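Local coordinates for protein putative thiosulfate sulfurtransferase YOR285W (Saccharomyces cerevisiae, PDB 3D1P) that transfers sulfane sulfur from thiosulfate to glutathione in mitochondria, producing S-sulfanylglutathione for hydrogen sulfide metabolism through a cysteine persulfide intermediate, at residues 54-58 and 126-130; 63-67 and 103-107; 70-74 and 110-116; 95-101 and 121-127. All coordinates share one frame; numbering follows the deposited sequence. Where two conformers were deposited one is given.

Contact 4 holds the active-site cysteine, Cys98, and the other three lie around it within a single rhodanese domain. Contact 1 shares Met126 and Asn127 with contact 4; the two centres are 9 Å apart, and the Met126 side chain is about 7 Å from that of Cys98. Contact 2, centred 10 Å from contact 4, brings the Arg103 side chain to about 4 Å from that of Cys98, and Arg103 N and Gly104 N each lie 3.3 Å from Cys98 SG. Contact 3 is further out, with Phe72 about 11 Å from Cys98 between side chains. It uses the same helix as contact 2, 102-112, and lies across the chain's centre from contact 1.

Contact 1: residues 54-58 and 126-130; sequences IVHIP and MNDWV
His56 and Met126 give the closest pair of CA atoms across the contact, 7.6 Å apart, where the loop between helix 49-54 and strand 61-62 of this rhodanese fold passes helix 125-131, next to the active-site region. Ile57 CG1, the main contact, lies over one face of the Trp129 indole, 3.8 Å from the centroid of the five-membered ring and 16° off the ring normal, a CH-pi contact, and CD1 continues over the same face. A chi1 of -175° swings the Trp129 ring out from the helix to meet this slim branched chain. In one of its two conformers Met126, a selenomethionine, packs against the same isoleucine, SE 3.7 Å from Ile57 CG1, and bends at chi2 and chi3 turn CE back to 3.8 Å from His56 CA. CE also meets Val55 CG1, though Val55 too has a second conformer. The His56 imidazole points away, stacking on Tyr52 and bonding to its backbone oxygen. No direct hydrogen bond joins the segments; one water accepts from Trp129 NE1 at 3.0 Å and donates to His56 O at 2.9 Å. Dispersion therefore carries the contact, while the one polar link, the water, satisfies the indole N-H.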
loop_
_atom_site.group_PDB
_atom_site.type_symbol
_atom_site.label_atom_id
_atom_site.label_comp_id
_atom_site.label_asym_id
_atom_site.label_seq_id
_atom_site.Cartn_x
_atom_site.Cartn_y
_atom_site.Cartn_z
ATOM N N ILE A 54 12.136 -0.742 9.181
ATOM C CA ILE A 54 12.483 0.502 9.892
ATOM C C ILE A 54 11.232 1.130 10.529
ATOM O O ILE A 54 11.257 1.532 11.694
ATOM C CB ILE A 54 13.177 1.524 8.967
ATOM C CG1 ILE A 54 14.551 1.010 8.580
ATOM C CG2 ILE A 54 13.255 2.906 9.621
ATOM C CD1 ILE A 54 14.305 0.402 7.528
ATOM N N VAL A 55 10.180 1.295 9.725
ATOM C CA VAL A 55 8.943 1.847 10.295
ATOM C C VAL A 55 7.817 1.553 9.301
ATOM O O VAL A 55 8.056 1.565 8.108
ATOM C CB VAL A 55 9.077 3.384 10.679
ATOM C CG1 VAL A 55 7.755 4.126 10.562
ATOM C CG2 VAL A 55 9.766 3.694 12.083
ATOM N N HIS A 56 6.596 1.274 9.768
ATOM C CA HIS A 56 5.513 1.032 8.827
ATOM C C HIS A 56 4.213 1.413 9.511
ATOM O O HIS A 56 4.148 1.585 10.730
ATOM C CB HIS A 56 5.523 -0.368 8.271
ATOM C CG HIS A 56 5.433 -1.415 9.281
ATOM N ND1 HIS A 56 6.544 -2.123 9.668
ATOM C CD2 HIS A 56 4.385 -1.919 9.971
ATOM C CE1 HIS A 56 6.183 -3.035 10.554
ATOM N NE2 HIS A 56 4.880 -2.930 10.756
ATOM N N ILE A 57 3.171 1.603 8.712
ATOM C CA ILE A 57 1.862 1.873 9.278
ATOM C C ILE A 57 1.305 0.566 9.852
ATOM O O ILE A 57 1.280 -0.455 9.162
ATOM C CB ILE A 57 0.916 2.497 8.259
ATOM C CG1 ILE A 57 1.509 3.802 7.757
ATOM C CG2 ILE A 57 -0.477 2.682 8.874
ATOM C CD1 ILE A 57 0.662 4.506 6.725
ATOM N N PRO A 58 0.813 0.543 11.100
ATOM C CA PRO A 58 0.256 -0.690 11.626
ATOM C C PRO A 58 -0.864 -1.222 10.741
ATOM O O PRO A 58 -1.690 -0.482 10.258
ATOM C CB PRO A 58 -0.245 -0.272 13.021
ATOM C CG PRO A 58 0.601 0.833 13.406
ATOM C CD PRO A 58 0.823 1.599 12.105
HETATM N N MSE A 126 5.639 7.023 2.803
HETATM C CA MSE A 126 6.161 6.973 4.169
HETATM C C MSE A 126 7.032 8.162 4.508
HETATM O O MSE A 126 7.156 8.517 5.687
HETATM C CB MSE A 126 6.858 5.637 4.437
HETATM C CG MSE A 126 5.909 4.468 4.504
HETATM SE SE MSE A 126 4.597 4.582 5.927
HETATM C CE MSE A 126 5.824 4.526 7.409
ATOM N N ASN A 127 7.626 8.842 3.513
ATOM C CA ASN A 127 8.358 10.057 3.825
ATOM C C ASN A 127 7.397 11.086 4.409
ATOM O O ASN A 127 7.714 11.766 5.386
ATOM C CB ASN A 127 9.039 10.637 2.575
ATOM C CG ASN A 127 10.218 9.833 2.112
ATOM O OD1 ASN A 127 10.558 8.770 2.634
ATOM N ND2 ASN A 127 10.859 10.350 1.034
ATOM N N ASP A 128 6.223 11.221 3.791
ATOM C CA ASP A 128 5.205 12.127 4.288
ATOM C C ASP A 128 4.719 11.707 5.674
ATOM O O ASP A 128 4.571 12.538 6.589
ATOM C CB ASP A 128 4.071 12.182 3.282
ATOM C CG ASP A 128 2.917 13.081 3.700
ATOM O OD1 ASP A 128 2.837 14.215 3.172
ATOM O OD2 ASP A 128 2.096 12.625 4.520
ATOM N N TRP A 129 4.485 10.415 5.850
ATOM C CA TRP A 129 3.973 9.906 7.112
ATOM C C TRP A 129 4.927 10.277 8.246
ATOM O O TRP A 129 4.530 10.859 9.271
ATOM C CB TRP A 129 3.782 8.394 7.005
ATOM C CG TRP A 129 3.146 7.754 8.210
ATOM C CD1 TRP A 129 3.766 6.972 9.130
ATOM C CD2 TRP A 129 1.739 7.753 8.554
ATOM N NE1 TRP A 129 2.849 6.487 10.039
ATOM C CE2 TRP A 129 1.604 6.955 9.706
ATOM C CE3 TRP A 129 0.587 8.330 7.990
ATOM C CZ2 TRP A 129 0.359 6.753 10.326
ATOM C CZ3 TRP A 129 -0.628 8.147 8.604
ATOM C CH2 TRP A 129 -0.726 7.354 9.765
ATOM N N VAL A 130 6.208 9.949 8.070
ATOM C CA VAL A 130 7.198 10.221 9.100
ATOM C C VAL A 130 7.436 11.726 9.237
ATOM O O VAL A 130 7.609 12.235 10.359
ATOM C CB VAL A 130 8.483 9.451 8.815
ATOM C CG1 VAL A 130 9.643 9.879 9.728
ATOM C CG2 VAL A 130 8.205 7.963 8.939
HETATM O O HOH W 1 3.610 4.194 11.771
#

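Contact 2: residues 63-67 and 103-107; sequences VPYRS and RGGEA
Tyr65 lays one face of its phenol ring against helix 102-112, and Glu106 CB sits over that face, 3.8 Å from the ring centroid and 30° off its normal. This CH-pi contact uses the carbon next to the backbone. Arg103 O lies over the same face, nearer the rim. Chi1 of -177° sets Tyr65 CG opposite the backbone N and carries the ring across to the helix, face turned to it, where small Ala107 allows a close approach: its CB is 3.9 Å from Tyr65 CD1. The methylenes of Arg103 run past the other side of the ring, with Arg103 CB 4.0 Å from Tyr65 CD2, but the guanidinium is tilted 68° to the ring and does not stack on it. In this rhodanese fold the helix follows directly on the loop that carries the persulfide-forming Cys98, and Arg103 stands in its first turn. There its long chain can reach Glu51, with which NH1 makes a salt bridge. A water also accepts from Arg103 NH1 at 2.9 Å and from Arg66 N at 3.0 Å, tying the loop backbone to the arginine. Arg66 meets Arg103 through aliphatic carbons, Arg66 CG lying 3.9 Å from Arg103 CD, and its side chain also touches Glu48.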
loop_
_atom_site.group_PDB
_atom_site.type_symbol
_atom_site.label_atom_id
_atom_site.label_comp_id
_atom_site.label_asym_id
_atom_site.label_seq_id
_atom_site.Cartn_x
_atom_site.Cartn_y
_atom_site.Cartn_z
ATOM N N VAL A 63 4.303 -5.418 0.086
ATOM C CA VAL A 63 4.353 -6.115 -1.201
ATOM C C VAL A 63 5.437 -5.417 -2.035
ATOM O O VAL A 63 5.152 -4.509 -2.813
ATOM C CB VAL A 63 3.007 -6.132 -1.935
ATOM C CG1 VAL A 63 3.128 -7.028 -3.167
ATOM C CG2 VAL A 63 1.891 -6.642 -1.003
ATOM N N PRO A 64 6.694 -5.774 -1.801
ATOM C CA PRO A 64 7.799 -4.979 -2.351
ATOM C C PRO A 64 7.772 -4.837 -3.870
ATOM O O PRO A 64 7.745 -5.829 -4.609
ATOM C CB PRO A 64 9.042 -5.765 -1.902
ATOM C CG PRO A 64 8.601 -6.462 -0.616
ATOM C CD PRO A 64 7.171 -6.843 -0.895
ATOM N N TYR A 65 7.879 -3.584 -4.356
ATOM C CA TYR A 65 7.817 -3.343 -5.782
ATOM C C TYR A 65 9.136 -3.674 -6.479
ATOM O O TYR A 65 9.132 -4.330 -7.503
ATOM C CB TYR A 65 7.372 -1.912 -6.088
ATOM C CG TYR A 65 7.240 -1.693 -7.564
ATOM C CD1 TYR A 65 6.188 -2.248 -8.266
ATOM C CD2 TYR A 65 8.184 -0.959 -8.271
ATOM C CE1 TYR A 65 6.089 -2.111 -9.667
ATOM C CE2 TYR A 65 8.090 -0.836 -9.630
ATOM C CZ TYR A 65 7.044 -1.408 -10.314
ATOM O OH TYR A 65 6.972 -1.256 -11.683
ATOM N N ARG A 66 10.248 -3.213 -5.916
ATOM C CA ARG A 66 11.560 -3.432 -6.518
ATOM C C ARG A 66 11.867 -4.916 -6.716
ATOM O O ARG A 66 12.350 -5.323 -7.773
ATOM C CB ARG A 66 12.653 -2.780 -5.669
ATOM C CG ARG A 66 12.911 -1.320 -6.004
ATOM C CD ARG A 66 13.921 -0.705 -5.050
ATOM N NE ARG A 66 15.268 -1.224 -5.269
ATOM C CZ ARG A 66 16.042 -0.882 -6.295
ATOM N NH1 ARG A 66 15.605 -0.017 -7.199
ATOM N NH2 ARG A 66 17.256 -1.405 -6.415
ATOM N N SER A 67 11.588 -5.716 -5.693
ATOM C CA SER A 67 11.873 -7.133 -5.727
ATOM C C SER A 67 10.719 -8.006 -6.211
ATOM O O SER A 67 10.965 -9.166 -6.541
ATOM C CB SER A 67 12.450 -7.602 -4.413
ATOM O OG SER A 67 11.596 -7.289 -3.357
ATOM N N ARG A 103 7.472 4.235 -6.570
ATOM C CA ARG A 103 7.166 2.824 -6.611
ATOM C C ARG A 103 5.700 2.569 -6.285
ATOM O O ARG A 103 5.077 1.682 -6.875
ATOM C CB ARG A 103 8.066 2.050 -5.660
ATOM C CG ARG A 103 9.542 2.111 -6.055
ATOM C CD ARG A 103 10.414 1.557 -4.962
ATOM N NE ARG A 103 10.480 2.442 -3.819
ATOM C CZ ARG A 103 11.032 2.169 -2.648
ATOM N NH1 ARG A 103 11.396 0.928 -2.357
ATOM N NH2 ARG A 103 11.205 3.120 -1.740
ATOM N N GLY A 104 5.146 3.309 -5.320
ATOM C CA GLY A 104 3.720 3.200 -5.043
ATOM C C GLY A 104 2.864 3.441 -6.291
ATOM O O GLY A 104 1.918 2.716 -6.552
ATOM N N GLY A 105 3.217 4.458 -7.052
ATOM C CA GLY A 105 2.478 4.756 -8.254
ATOM C C GLY A 105 2.587 3.644 -9.285
ATOM O O GLY A 105 1.603 3.296 -9.965
ATOM N N GLU A 106 3.780 3.073 -9.422
ATOM C CA GLU A 106 4.004 1.961 -10.361
ATOM C C GLU A 106 3.183 0.749 -9.963
ATOM O O GLU A 106 2.585 0.062 -10.802
ATOM C CB GLU A 106 5.488 1.564 -10.415
ATOM C CG GLU A 106 6.367 2.588 -11.110
ATOM C CD GLU A 106 5.841 2.950 -12.526
ATOM O OE1 GLU A 106 5.578 2.028 -13.314
ATOM O OE2 GLU A 106 5.628 4.142 -12.826
ATOM N N ALA A 107 3.212 0.425 -8.677
ATOM C CA ALA A 107 2.466 -0.736 -8.190
ATOM C C ALA A 107 0.976 -0.551 -8.356
ATOM O O ALA A 107 0.257 -1.500 -8.725
ATOM C CB ALA A 107 2.829 -1.004 -6.730
HETATM O O HOH W 2 10.465 -1.575 -3.459
#

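Contact 3: residues 70-74 and 110-116; sequences DAFAL and VASSHGY
Ala111 O, on the residue whose side chain packs against Phe72, accepts two backbone bonds from opposite faces of its plane: His114 N at 3.0 Å and Tyr116 N at 3.1 Å. The two bonds hold the chain in a sharp curl after helix 102-112. Gly115 completes the turn with a positive phi of 98°, where a CB would jam against the preceding carbonyl oxygen. The curl brings His114 and Tyr116 up to the 3-10 turn at 71-73. Phe72 CB rests 3.8 Å from Val110 CG1 and also touches Ala111, whose single methyl lets the helix come close. Phe72 holds CG anti to its carbonyl carbon (chi1 -79°), which sends the ring past Ala111 to Tyr116. There its edge meets the Tyr116 face in an offset edge-to-face pair, with planes at 82° and centroids 5.6 Å apart. The helix is the crossover of a beta-alpha-beta unit between the adjacent parallel strands 93-97 and 119-121, and the 3-10 turn packs on its C-terminal part. Phe72 also reaches the sheet, where it meets Phe96 edge-to-face; a large flat apolar ring can touch turn, helix and strand at once. Tyr116 is anchored at its far end by a hydrogen bond from OH to Pro88 O. Nearer the surface, Ala73 CB makes a CH-pi contact nearly on the His114 ring normal, 3.6 Å from the centroid, a methyl being small enough to sit over the ring centre. A water beside them donates to Phe72 O at 2.7 Å and to His114 O at 2.8 Å, bridging the two backbones where no direct bond joins them.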
loop_
_atom_site.group_PDB
_atom_site.type_symbol
_atom_site.label_atom_id
_atom_site.label_comp_id
_atom_site.label_asym_id
_atom_site.label_seq_id
_atom_site.Cartn_x
_atom_site.Cartn_y
_atom_site.Cartn_z
ATOM N N ASP A 70 5.921 -7.495 -10.382
ATOM C CA ASP A 70 4.776 -8.219 -10.922
ATOM C C ASP A 70 3.823 -8.759 -9.899
ATOM O O ASP A 70 2.894 -9.446 -10.277
ATOM C CB ASP A 70 5.275 -9.446 -11.753
ATOM C CG ASP A 70 6.169 -10.417 -10.914
ATOM O OD1 ASP A 70 6.847 -9.998 -9.863
ATOM O OD2 ASP A 70 6.266 -11.593 -11.393
ATOM N N ALA A 71 4.025 -8.473 -8.610
ATOM C CA ALA A 71 3.231 -9.109 -7.595
ATOM C C ALA A 71 1.734 -8.970 -7.871
ATOM O O ALA A 71 1.004 -9.948 -7.777
ATOM C CB ALA A 71 3.523 -8.511 -6.220
ATOM N N PHE A 72 1.282 -7.767 -8.212
ATOM C CA PHE A 72 -0.140 -7.568 -8.365
ATOM C C PHE A 72 -0.721 -8.108 -9.658
ATOM O O PHE A 72 -1.936 -8.007 -9.858
ATOM C CB PHE A 72 -0.537 -6.117 -8.101
ATOM C CG PHE A 72 -0.605 -5.829 -6.622
ATOM C CD1 PHE A 72 -1.714 -6.253 -5.896
ATOM C CD2 PHE A 72 0.439 -5.245 -5.941
ATOM C CE1 PHE A 72 -1.775 -6.115 -4.535
ATOM C CE2 PHE A 72 0.382 -5.082 -4.575
ATOM C CZ PHE A 72 -0.739 -5.525 -3.862
ATOM N N ALA A 73 0.120 -8.745 -10.480
ATOM C CA ALA A 73 -0.309 -9.486 -11.654
ATOM C C ALA A 73 -0.372 -10.982 -11.394
ATOM O O ALA A 73 -0.791 -11.741 -12.273
ATOM C CB ALA A 73 0.624 -9.211 -12.829
ATOM N N LEU A 74 0.014 -11.451 -10.212
ATOM C CA LEU A 74 0.039 -12.881 -9.934
ATOM C C LEU A 74 -1.314 -13.404 -9.507
ATOM O O LEU A 74 -2.072 -12.728 -8.833
ATOM C CB LEU A 74 1.045 -13.165 -8.805
ATOM C CG LEU A 74 2.475 -12.738 -9.091
ATOM C CD1 LEU A 74 3.357 -12.969 -7.876
ATOM C CD2 LEU A 74 3.044 -13.425 -10.323
ATOM N N VAL A 110 0.090 -1.538 -11.823
ATOM C CA VAL A 110 0.025 -2.986 -12.002
ATOM C C VAL A 110 -1.311 -3.509 -11.485
ATOM O O VAL A 110 -2.004 -4.264 -12.159
ATOM C CB VAL A 110 1.205 -3.701 -11.305
ATOM C CG1 VAL A 110 1.059 -5.219 -11.462
ATOM C CG2 VAL A 110 2.543 -3.220 -11.853
ATOM N N ALA A 111 -1.677 -3.120 -10.270
ATOM C CA ALA A 111 -2.911 -3.643 -9.697
ATOM C C ALA A 111 -4.147 -3.242 -10.514
ATOM O O ALA A 111 -5.013 -4.063 -10.802
ATOM C CB ALA A 111 -3.046 -3.161 -8.226
ATOM N N SER A 112 -4.211 -1.972 -10.885
ATOM C CA SER A 112 -5.389 -1.468 -11.576
ATOM C C SER A 112 -5.544 -2.111 -12.957
ATOM O O SER A 112 -6.657 -2.224 -13.435
ATOM C CB SER A 112 -5.376 0.066 -11.660
ATOM O OG SER A 112 -4.301 0.524 -12.465
ATOM N N SER A 113 -4.438 -2.552 -13.564
ATOM C CA SER A 113 -4.391 -3.258 -14.845
ATOM C C SER A 113 -4.630 -4.760 -14.717
ATOM O O SER A 113 -4.682 -5.454 -15.734
ATOM C CB SER A 113 -3.000 -3.077 -15.479
ATOM O OG SER A 113 -2.782 -1.741 -15.888
ATOM N N HIS A 114 -4.683 -5.274 -13.494
ATOM C CA HIS A 114 -4.831 -6.691 -13.226
ATOM C C HIS A 114 -5.941 -6.991 -12.247
ATOM O O HIS A 114 -5.829 -7.843 -11.377
ATOM C CB HIS A 114 -3.494 -7.334 -12.794
ATOM C CG HIS A 114 -2.454 -7.232 -13.849
ATOM N ND1 HIS A 114 -2.122 -8.172 -14.796
ATOM C CD2 HIS A 114 -1.666 -6.162 -14.076
ATOM C CE1 HIS A 114 -1.149 -7.672 -15.552
ATOM N NE2 HIS A 114 -0.860 -6.459 -15.131
ATOM N N GLY A 115 -7.074 -6.316 -12.438
ATOM C CA GLY A 115 -8.288 -6.732 -11.780
ATOM C C GLY A 115 -8.684 -6.032 -10.508
ATOM O O GLY A 115 -9.725 -6.389 -9.924
ATOM N N TYR A 116 -7.922 -5.010 -10.090
ATOM C CA TYR A 116 -8.286 -4.257 -8.914
ATOM C C TYR A 116 -8.931 -2.963 -9.384
ATOM O O TYR A 116 -8.262 -2.046 -9.835
ATOM C CB TYR A 116 -7.057 -3.927 -8.051
ATOM C CG TYR A 116 -6.513 -5.134 -7.347
ATOM C CD1 TYR A 116 -6.941 -5.439 -6.071
ATOM C CD2 TYR A 116 -5.572 -5.985 -7.952
ATOM C CE1 TYR A 116 -6.458 -6.551 -5.371
ATOM C CE2 TYR A 116 -5.092 -7.088 -7.275
ATOM C CZ TYR A 116 -5.527 -7.370 -5.988
ATOM O OH TYR A 116 -4.989 -8.460 -5.329
HETATM O O HOH W 3 -4.033 -9.643 -10.296
#

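Contact 4: residues 95-101 and 121-127; sequences IFYCASG and LYPGSMN
Tyr97 sets its CG between its backbone N and carbonyl carbon (chi1 54°), and a chi1 of 174° carries the Tyr122 ring away from its own backbone N, a pairing that turns the edge of the Tyr122 ring toward the Tyr97 face. Their centroids are 5.7 Å apart and the planes meet at 69°. This is the active-site region of the rhodanese fold: parallel strands 93-97 and 119-121 end side by side, and after the first comes the active-site loop, Cys98 to Arg103, its backbone curling round the sulfur of Cys98, which forms the persulfide. Phe96 pairs with Leu121 in a parallel bridge, Phe96 bonding to Ser120 and, through its O, accepting almost straight from Tyr122 N at 3.0 Å. Beyond it, Ser125 joins both chains through one hydroxyl: OG accepts from Cys98 N at 3.1 Å and donates to Tyr122 O at 3.0 Å. A short hydroxyl side chain can do both within the type I beta turn from Tyr122 to Ser125. The start of helix 125-131 then offers its N-H groups to the loop, Met126 N to Cys98 O at 2.9 Å and Asn127 N to Ala99 O at 2.9 Å. With the Cys98 N bond to Ser125 OG, they hold the cysteine backbone at both N and O. Met126 adds an oblique Met-aromatic contact to the Tyr97 ring, less certain for its second conformer. Tyr122 OH is held by Asp128 OD2. Gly101, at the N-cap of helix 102-112, passes so close to the turn that a CB would collide with Pro123 O; Gly101 CA itself lies 3.6 Å from that oxygen.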
loop_
_atom_site.group_PDB
_atom_site.type_symbol
_atom_site.label_atom_id
_atom_site.label_comp_id
_atom_site.label_asym_id
_atom_site.label_seq_id
_atom_site.Cartn_x
_atom_site.Cartn_y
_atom_site.Cartn_z
ATOM N N ILE A 95 -4.698 0.974 -1.105
ATOM C CA ILE A 95 -4.051 2.280 -1.080
ATOM C C ILE A 95 -2.546 2.053 -1.170
ATOM O O ILE A 95 -1.967 1.455 -0.275
ATOM C CB ILE A 95 -4.382 3.060 0.186
ATOM C CG1 ILE A 95 -5.881 3.153 0.407
ATOM C CG2 ILE A 95 -3.734 4.450 0.111
ATOM C CD1 ILE A 95 -6.281 3.871 1.723
ATOM N N PHE A 96 -1.926 2.524 -2.248
ATOM C CA PHE A 96 -0.543 2.219 -2.537
ATOM C C PHE A 96 0.394 3.359 -2.162
ATOM O O PHE A 96 0.101 4.540 -2.413
ATOM C CB PHE A 96 -0.372 1.996 -4.041
ATOM C CG PHE A 96 -0.998 0.735 -4.505
ATOM C CD1 PHE A 96 -0.261 -0.444 -4.577
ATOM C CD2 PHE A 96 -2.350 0.690 -4.836
ATOM C CE1 PHE A 96 -0.871 -1.617 -4.992
ATOM C CE2 PHE A 96 -2.954 -0.501 -5.229
ATOM C CZ PHE A 96 -2.207 -1.639 -5.273
ATOM N N TYR A 97 1.563 3.000 -1.634
ATOM C CA TYR A 97 2.600 3.996 -1.313
ATOM C C TYR A 97 3.931 3.271 -1.139
ATOM O O TYR A 97 3.999 2.060 -0.953
ATOM C CB TYR A 97 2.237 4.792 -0.055
ATOM C CG TYR A 97 1.931 3.945 1.147
ATOM C CD1 TYR A 97 2.934 3.588 2.042
ATOM C CD2 TYR A 97 0.652 3.488 1.418
ATOM C CE1 TYR A 97 2.675 2.818 3.139
ATOM C CE2 TYR A 97 0.367 2.695 2.506
ATOM C CZ TYR A 97 1.377 2.363 3.395
ATOM O OH TYR A 97 1.080 1.600 4.486
ATOM N N CYS A 98 4.984 4.082 -1.136
ATOM C CA CYS A 98 6.341 3.589 -0.877
ATOM C C CYS A 98 7.014 4.550 0.123
ATOM O O CYS A 98 6.491 4.750 1.212
ATOM C CB CYS A 98 7.115 3.318 -2.193
ATOM S SG CYS A 98 7.275 4.745 -3.276
ATOM N N ALA A 99 8.184 5.099 -0.261
ATOM C CA ALA A 99 8.899 6.100 0.548
ATOM C C ALA A 99 8.582 7.492 -0.006
ATOM O O ALA A 99 7.977 8.296 0.691
ATOM C CB ALA A 99 10.386 5.821 0.567
ATOM N N SER A 100 8.965 7.757 -1.262
ATOM C CA SER A 100 8.714 9.046 -1.859
ATOM C C SER A 100 7.578 9.066 -2.882
ATOM O O SER A 100 7.196 10.140 -3.340
ATOM C CB SER A 100 9.971 9.650 -2.492
ATOM O OG SER A 100 10.512 8.845 -3.458
ATOM N N GLY A 101 7.020 7.905 -3.239
ATOM C CA GLY A 101 5.843 7.790 -4.065
ATOM C C GLY A 101 5.998 7.088 -5.398
ATOM O O GLY A 101 5.009 6.613 -5.936
ATOM N N LEU A 121 -3.995 6.157 -4.067
ATOM C CA LEU A 121 -2.601 6.496 -3.754
ATOM C C LEU A 121 -2.526 7.281 -2.460
ATOM O O LEU A 121 -3.379 8.122 -2.164
ATOM C CB LEU A 121 -1.984 7.403 -4.810
ATOM C CG LEU A 121 -1.840 6.830 -6.193
ATOM C CD1 LEU A 121 -1.437 7.905 -7.195
ATOM C CD2 LEU A 121 -0.816 5.710 -6.202
ATOM N N TYR A 122 -1.447 7.040 -1.736
ATOM C CA TYR A 122 -0.956 7.952 -0.692
ATOM C C TYR A 122 0.329 8.535 -1.276
ATOM O O TYR A 122 1.409 7.994 -1.082
ATOM C CB TYR A 122 -0.692 7.210 0.613
ATOM C CG TYR A 122 -0.049 8.004 1.710
ATOM C CD1 TYR A 122 0.641 7.355 2.717
ATOM C CD2 TYR A 122 -0.110 9.397 1.770
ATOM C CE1 TYR A 122 1.166 8.042 3.786
ATOM C CE2 TYR A 122 0.434 10.110 2.833
ATOM C CZ TYR A 122 1.095 9.423 3.846
ATOM O OH TYR A 122 1.630 10.055 4.924
ATOM N N PRO A 123 0.222 9.600 -2.088
ATOM C CA PRO A 123 1.394 10.039 -2.856
ATOM C C PRO A 123 2.584 10.405 -1.976
ATOM O O PRO A 123 3.720 10.163 -2.349
ATOM C CB PRO A 123 0.857 11.232 -3.677
ATOM C CG PRO A 123 -0.428 11.384 -3.362
ATOM C CD PRO A 123 -0.971 10.390 -2.443
ATOM N N GLY A 124 2.310 11.056 -0.846
ATOM C CA GLY A 124 3.374 11.469 0.023
ATOM C C GLY A 124 4.149 10.313 0.626
ATOM O O GLY A 124 5.331 10.439 0.955
ATOM N N SER A 125 3.467 9.176 0.778
ATOM C CA SER A 125 4.103 7.928 1.112
ATOM C C SER A 125 4.751 7.990 2.504
ATOM O O SER A 125 4.416 8.835 3.324
ATOM C CB SER A 125 5.041 7.494 -0.016
ATOM O OG SER A 125 4.289 7.093 -1.173
HETATM N N MSE A 126 5.639 7.023 2.803
HETATM C CA MSE A 126 6.161 6.973 4.169
HETATM C C MSE A 126 7.032 8.162 4.508
HETATM O O MSE A 126 7.156 8.517 5.687
HETATM C CB MSE A 126 6.858 5.637 4.437
HETATM C CG MSE A 126 5.909 4.468 4.504
HETATM SE SE MSE A 126 4.597 4.582 5.927
HETATM C CE MSE A 126 5.824 4.526 7.409
ATOM N N ASN A 127 7.626 8.842 3.513
ATOM C CA ASN A 127 8.358 10.057 3.825
ATOM C C ASN A 127 7.397 11.086 4.409
ATOM O O ASN A 127 7.714 11.766 5.386
ATOM C CB ASN A 127 9.039 10.637 2.575
ATOM C CG ASN A 127 10.218 9.833 2.112
ATOM O OD1 ASN A 127 10.558 8.770 2.634
ATOM N ND2 ASN A 127 10.859 10.350 1.034
HETATM O O HOH W 4 1.838 6.482 -3.537
#